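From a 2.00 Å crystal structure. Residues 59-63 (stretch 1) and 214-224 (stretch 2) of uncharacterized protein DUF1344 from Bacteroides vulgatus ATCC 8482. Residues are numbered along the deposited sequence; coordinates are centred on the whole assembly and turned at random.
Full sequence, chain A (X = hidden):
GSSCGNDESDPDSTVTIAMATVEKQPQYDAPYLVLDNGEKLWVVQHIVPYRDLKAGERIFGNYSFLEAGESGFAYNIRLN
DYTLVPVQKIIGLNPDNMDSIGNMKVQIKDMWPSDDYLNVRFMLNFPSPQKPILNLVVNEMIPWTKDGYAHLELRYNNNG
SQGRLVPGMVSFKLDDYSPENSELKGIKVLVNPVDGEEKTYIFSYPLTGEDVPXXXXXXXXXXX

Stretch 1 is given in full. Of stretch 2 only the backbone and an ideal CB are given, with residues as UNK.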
ATOM      1  N   ILE A  59       1.044  -7.611   4.099  1.00 32.69           N
ATOM      2  CA  ILE A  59      -0.112  -8.437   3.737  1.00 31.58           C
ATOM      3  C   ILE A  59      -1.439  -7.676   3.771  1.00 31.70           C
ATOM      4  O   ILE A  59      -1.598  -6.685   4.497  1.00 31.92           O
ATOM      5  CB  ILE A  59      -0.205  -9.705   4.650  1.00 31.12           C
ATOM      6  CG1 ILE A  59      -0.581  -9.353   6.099  1.00 30.87           C
ATOM      7  CG2 ILE A  59       1.117 -10.436   4.621  1.00 29.84           C
ATOM      8  CD1 ILE A  59      -0.839 -10.581   7.003  1.00 29.62           C
ATOM      9  N   PHE A  60      -2.402  -8.181   3.008  1.00 31.46           N
ATOM     10  CA  PHE A  60      -3.800  -7.775   3.103  1.00 30.99           C
ATOM     11  C   PHE A  60      -4.471  -9.012   3.695  1.00 31.92           C
ATOM     12  O   PHE A  60      -4.554 -10.076   3.054  1.00 31.53           O
ATOM     13  CB  PHE A  60      -4.312  -7.408   1.704  1.00 30.62           C
ATOM     14  CG  PHE A  60      -5.676  -6.788   1.669  1.00 31.18           C
ATOM     15  CD1 PHE A  60      -6.015  -5.723   2.486  1.00 33.29           C
ATOM     16  CD2 PHE A  60      -6.614  -7.231   0.758  1.00 34.94           C
ATOM     17  CE1 PHE A  60      -7.291  -5.136   2.412  1.00 32.90           C
ATOM     18  CE2 PHE A  60      -7.881  -6.657   0.681  1.00 34.52           C
ATOM     19  CZ  PHE A  60      -8.215  -5.608   1.492  1.00 32.16           C
ATOM     20  N   GLY A  61      -4.897  -8.897   4.945  1.00 32.40           N
ATOM     21  CA  GLY A  61      -5.249 -10.066   5.717  1.00 32.01           C
ATOM     22  C   GLY A  61      -6.648 -10.094   6.269  1.00 32.12           C
ATOM     23  O   GLY A  61      -7.344  -9.088   6.265  1.00 32.30           O
ATOM     24  N   ASN A  62      -7.033 -11.288   6.728  1.00 31.38           N
ATOM     25  CA  ASN A  62      -8.311 -11.574   7.340  1.00 31.28           C
ATOM     26  C   ASN A  62      -8.075 -12.064   8.783  1.00 31.24           C
ATOM     27  O   ASN A  62      -7.594 -13.163   8.970  1.00 31.05           O
ATOM     28  CB  ASN A  62      -9.025 -12.658   6.508  1.00 31.35           C
ATOM     29  CG  ASN A  62     -10.367 -13.038   7.058  1.00 31.53           C
ATOM     30  OD1 ASN A  62     -10.641 -12.892   8.253  1.00 32.48           O
ATOM     31  ND2 ASN A  62     -11.222 -13.553   6.191  1.00 34.89           N
ATOM     32  N   TYR A  63      -8.426 -11.242   9.771  1.00 31.13           N
ATOM     33  CA  TYR A  63      -8.159 -11.507  11.188  1.00 31.01           C
ATOM     34  C   TYR A  63      -9.436 -11.631  11.981  1.00 31.57           C
ATOM     35  O   TYR A  63     -10.436 -10.987  11.666  1.00 31.61           O
ATOM     36  CB  TYR A  63      -7.301 -10.374  11.801  1.00 31.66           C
ATOM     37  CG  TYR A  63      -6.318  -9.781  10.825  1.00 29.82           C
ATOM     38  CD1 TYR A  63      -5.280 -10.556  10.308  1.00 30.64           C
ATOM     39  CD2 TYR A  63      -6.438  -8.476  10.391  1.00 32.86           C
ATOM     40  CE1 TYR A  63      -4.375 -10.051   9.377  1.00 30.08           C
ATOM     41  CE2 TYR A  63      -5.521  -7.935   9.440  1.00 31.42           C
ATOM     42  CZ  TYR A  63      -4.504  -8.748   8.943  1.00 30.70           C
ATOM     43  OH  TYR A  63      -3.612  -8.280   8.023  1.00 29.38           O
ATOM     44  N   UNK A 214     -12.980   0.871   4.206  1.00 38.21           N
ATOM     45  CA  UNK A 214     -13.440  -0.433   4.722  1.00 38.96           C
ATOM     46  C   UNK A 214     -13.357  -1.502   3.636  1.00 39.34           C
ATOM     47  O   UNK A 214     -13.625  -1.231   2.468  1.00 39.70           O
ATOM     48  CB  UNK A 214     -14.874  -0.331   5.246  1.00 38.96           C
ATOM     49  N   UNK A 215     -12.939  -2.710   3.998  1.00 39.87           N
ATOM     50  CA  UNK A 215     -12.863  -3.814   3.020  1.00 39.87           C
ATOM     51  C   UNK A 215     -13.655  -5.003   3.497  1.00 40.07           C
ATOM     52  O   UNK A 215     -13.960  -5.108   4.683  1.00 40.06           O
ATOM     53  CB  UNK A 215     -11.411  -4.227   2.769  1.00 39.87           C
ATOM     54  N   UNK A 216     -13.967  -5.918   2.584  1.00 40.54           N
ATOM     55  CA  UNK A 216     -14.571  -7.192   2.988  1.00 41.18           C
ATOM     56  C   UNK A 216     -13.893  -8.409   2.334  1.00 40.51           C
ATOM     57  O   UNK A 216     -12.963  -8.244   1.549  1.00 40.27           O
ATOM     58  CB  UNK A 216     -16.060  -7.187   2.638  1.00 41.18           C
ATOM     59  N   UNK A 217     -14.316  -9.633   2.698  1.00 39.94           N
ATOM     60  CA  UNK A 217     -13.640 -10.821   2.170  1.00 39.88           C
ATOM     61  C   UNK A 217     -13.530 -10.917   0.644  1.00 39.79           C
ATOM     62  O   UNK A 217     -12.530 -11.417   0.130  1.00 39.32           O
ATOM     63  CB  UNK A 217     -14.373 -12.064   2.678  1.00 39.88           C
ATOM     64  N   UNK A 218     -14.537 -10.444  -0.078  1.00 40.12           N
ATOM     65  CA  UNK A 218     -14.476 -10.483  -1.533  1.00 40.51           C
ATOM     66  C   UNK A 218     -13.296  -9.675  -2.019  1.00 39.82           C
ATOM     67  O   UNK A 218     -12.623 -10.076  -2.979  1.00 38.49           O
ATOM     68  CB  UNK A 218     -15.774  -9.959  -2.151  1.00 40.51           C
ATOM     69  N   UNK A 219     -13.015  -8.562  -1.327  1.00 40.01           N
ATOM     70  CA  UNK A 219     -11.906  -7.678  -1.721  1.00 39.83           C
ATOM     71  C   UNK A 219     -10.606  -8.460  -1.669  1.00 39.59           C
ATOM     72  O   UNK A 219      -9.776  -8.363  -2.575  1.00 39.57           O
ATOM     73  CB  UNK A 219     -11.828  -6.446  -0.817  1.00 39.83           C
ATOM     74  N   UNK A 220     -10.443  -9.247  -0.610  1.00 39.11           N
ATOM     75  CA  UNK A 220      -9.272 -10.103  -0.478  1.00 39.53           C
ATOM     76  C   UNK A 220      -9.311 -11.273  -1.481  1.00 39.72           C
ATOM     77  O   UNK A 220      -8.311 -11.532  -2.155  1.00 39.49           O
ATOM     78  CB  UNK A 220      -9.176 -10.636   0.953  1.00 39.53           C
ATOM     79  N   UNK A 221     -10.452 -11.965  -1.583  1.00 39.78           N
ATOM     80  CA  UNK A 221     -10.594 -13.077  -2.546  1.00 40.54           C
ATOM     81  C   UNK A 221     -10.235 -12.660  -3.975  1.00 41.17           C
ATOM     82  O   UNK A 221      -9.442 -13.333  -4.648  1.00 41.17           O
ATOM     83  CB  UNK A 221     -12.027 -13.614  -2.519  1.00 40.54           C
ATOM     84  N   UNK A 222     -10.797 -11.544  -4.432  1.00 42.17           N
ATOM     85  CA  UNK A 222     -10.462 -11.000  -5.751  1.00 43.42           C
ATOM     86  C   UNK A 222      -8.958 -10.858  -6.053  1.00 43.54           C
ATOM     87  O   UNK A 222      -8.589 -10.846  -7.217  1.00 42.76           O
ATOM     88  CB  UNK A 222     -11.120  -9.626  -5.893  1.00 43.42           C
ATOM     89  N   UNK A 223      -8.108 -10.706  -5.030  1.00 44.00           N
ATOM     90  CA  UNK A 223      -6.672 -10.425  -5.259  1.00 45.08           C
ATOM     91  C   UNK A 223      -5.766 -11.656  -5.342  1.00 46.04           C
ATOM     92  O   UNK A 223      -4.567 -11.520  -5.581  1.00 46.32           O
ATOM     93  CB  UNK A 223      -6.154  -9.524  -4.136  1.00 45.08           C
ATOM     94  N   UNK A 224      -6.319 -12.838  -5.109  1.00 47.52           N
ATOM     95  CA  UNK A 224      -5.561 -14.090  -5.246  1.00 48.62           C
ATOM     96  C   UNK A 224      -5.601 -14.556  -6.687  1.00 48.98           C
ATOM     97  O   UNK A 224      -6.637 -14.942  -7.209  1.00 49.62           O
ATOM     98  OXT UNK A 224      -4.600 -14.537  -7.384  1.00 49.86           O
ATOM     99  CB  UNK A 224      -6.116 -15.175  -4.321  1.00 48.62           C
TER

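Stretch 1 is a strand whose alternating side chains send Phe60 and Asn62 toward stretch 2; the ring of Phe60 is the main feature that 215, 219, 220 and 223 have to accommodate.

Position 214 lies beyond the reach of stretch 1, with extended backbone angles (-79/140) that almost any residue could adopt. It is Gly214, although there is room for a CB.

At 215 CA-to-CB points toward the strand, and the ideal CB sits 3.7 Å from Phe60 CZ. An apolar side chain would suit, aliphatic or aromatic, and a flat ring could present a face to the phenyl edge. The residue is Phe215, chi1 m. Phe60 CZ comes 3.4 Å from Phe215 CG, and the rings pack edge-to-face, with planes at 88°, so the slightly positive hydrogens of one edge meet the electron-rich face of the other.

Position 216 points away and directly precedes a helix, where Ser, Thr, Asp or Asn commonly serve as N-cap. It is Asn216. Position 217, with phi -54 in the first turn, suits proline, since a first-turn nitrogen needs no helical partner; Pro217 fills it, turned sideways to the strand. Position 218 is out of reach and tolerant of many helix formers; it is Leu218.

At 219 CB points toward Phe60, 4.2 Å from CE2, so a small or slender side chain would fit, and a polar one could reach back to the start of the helix. Asp219 does so: its OD2 accepts a hydrogen bond from Asn216 N (2.8 Å), while its CB lies near the ring edge.

Position 220 is directed sideways, its ideal CB 4.2 Å from Phe60 CE2, with the strand backbone alongside. Leu, Ile or Met could extend along it. Leu220 (chi1 t, chi2 p) places CD1 3.4 Å from Phe60 O and 4.1 Å from Phe60 CD2, while CD2 lies 4.0 Å from Asn62 CB. It thus touches both strand residues that face this way.

Positions 221 and 222 are out of reach, and stretch 1 sets no demand there; Ala221 favours the helix, and Glu222 follows.

At 223 CB points toward the strand but stands 5.4 Å from Phe60 CD2, so a longer apolar chain is needed to close the gap. Leu223 (m, t) does this, bringing CD1 to 3.7 Å from Phe60 CD2.

Position 224 ends the chain in a type I turn begun at 221, where a polar residue is at ease. Lys224 occupies it, its NZ hydrogen-bonded elsewhere in the structure.

Stretch 2 (214-224) GFNPLDLAELK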
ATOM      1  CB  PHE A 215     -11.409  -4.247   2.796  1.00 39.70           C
ATOM      2  CG  PHE A 215     -10.541  -3.175   2.213  1.00 39.20           C
ATOM      3  CD1 PHE A 215     -10.687  -2.792   0.885  1.00 39.47           C
ATOM      4  CD2 PHE A 215      -9.551  -2.569   2.981  1.00 39.51           C
ATOM      5  CE1 PHE A 215      -9.882  -1.802   0.344  1.00 40.52           C
ATOM      6  CE2 PHE A 215      -8.756  -1.581   2.448  1.00 38.05           C
ATOM      7  CZ  PHE A 215      -8.919  -1.199   1.127  1.00 39.17           C
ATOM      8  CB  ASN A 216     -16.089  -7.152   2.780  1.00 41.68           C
ATOM      9  CG  ASN A 216     -16.477  -6.739   1.402  1.00 44.06           C
ATOM     10  OD1 ASN A 216     -15.894  -7.186   0.405  1.00 46.90           O
ATOM     11  ND2 ASN A 216     -17.496  -5.890   1.320  1.00 48.29           N
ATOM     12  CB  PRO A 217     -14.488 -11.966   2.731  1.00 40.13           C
ATOM     13  CG  PRO A 217     -14.935 -11.421   4.066  1.00 40.31           C
ATOM     14  CD  PRO A 217     -15.284  -9.990   3.753  1.00 39.82           C
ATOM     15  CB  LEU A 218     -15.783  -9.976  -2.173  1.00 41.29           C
ATOM     16  CG  LEU A 218     -15.899 -10.135  -3.707  1.00 43.20           C
ATOM     17  CD1 LEU A 218     -15.700 -11.601  -4.168  1.00 43.27           C
ATOM     18  CD2 LEU A 218     -17.245  -9.604  -4.192  1.00 43.00           C
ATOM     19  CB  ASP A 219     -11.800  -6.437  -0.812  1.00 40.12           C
ATOM     20  CG  ASP A 219     -12.970  -5.480  -0.983  1.00 40.00           C
ATOM     21  OD1 ASP A 219     -13.401  -5.250  -2.132  1.00 38.01           O
ATOM     22  OD2 ASP A 219     -13.442  -4.948   0.042  1.00 40.19           O
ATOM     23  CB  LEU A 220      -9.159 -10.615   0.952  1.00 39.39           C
ATOM     24  CG  LEU A 220      -8.134 -11.729   1.209  1.00 41.04           C
ATOM     25  CD1 LEU A 220      -6.740 -11.283   0.815  1.00 41.85           C
ATOM     26  CD2 LEU A 220      -8.155 -12.136   2.665  1.00 42.04           C
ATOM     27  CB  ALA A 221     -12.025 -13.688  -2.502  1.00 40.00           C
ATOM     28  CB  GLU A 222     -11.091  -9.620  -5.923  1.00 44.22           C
ATOM     29  CG  GLU A 222     -12.579  -9.611  -6.205  1.00 47.35           C
ATOM     30  CD  GLU A 222     -13.180  -8.195  -6.117  1.00 51.71           C
ATOM     31  OE1 GLU A 222     -12.401  -7.189  -6.117  1.00 52.33           O
ATOM     32  OE2 GLU A 222     -14.439  -8.109  -6.050  1.00 54.21           O
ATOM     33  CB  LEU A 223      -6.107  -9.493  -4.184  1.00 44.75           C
ATOM     34  CG  LEU A 223      -6.424  -8.004  -4.187  1.00 45.00           C
ATOM     35  CD1 LEU A 223      -5.869  -7.398  -2.890  1.00 44.35           C
ATOM     36  CD2 LEU A 223      -5.829  -7.305  -5.386  1.00 43.43           C
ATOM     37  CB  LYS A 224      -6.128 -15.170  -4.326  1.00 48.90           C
ATOM     38  CG  LYS A 224      -5.916 -14.864  -2.837  1.00 50.31           C
ATOM     39  CD  LYS A 224      -6.794 -15.736  -1.948  1.00 52.37           C
ATOM     40  CE  LYS A 224      -6.221 -15.885  -0.551  1.00 53.32           C
ATOM     41  NZ  LYS A 224      -4.974 -16.709  -0.554  1.00 55.18           N
TER
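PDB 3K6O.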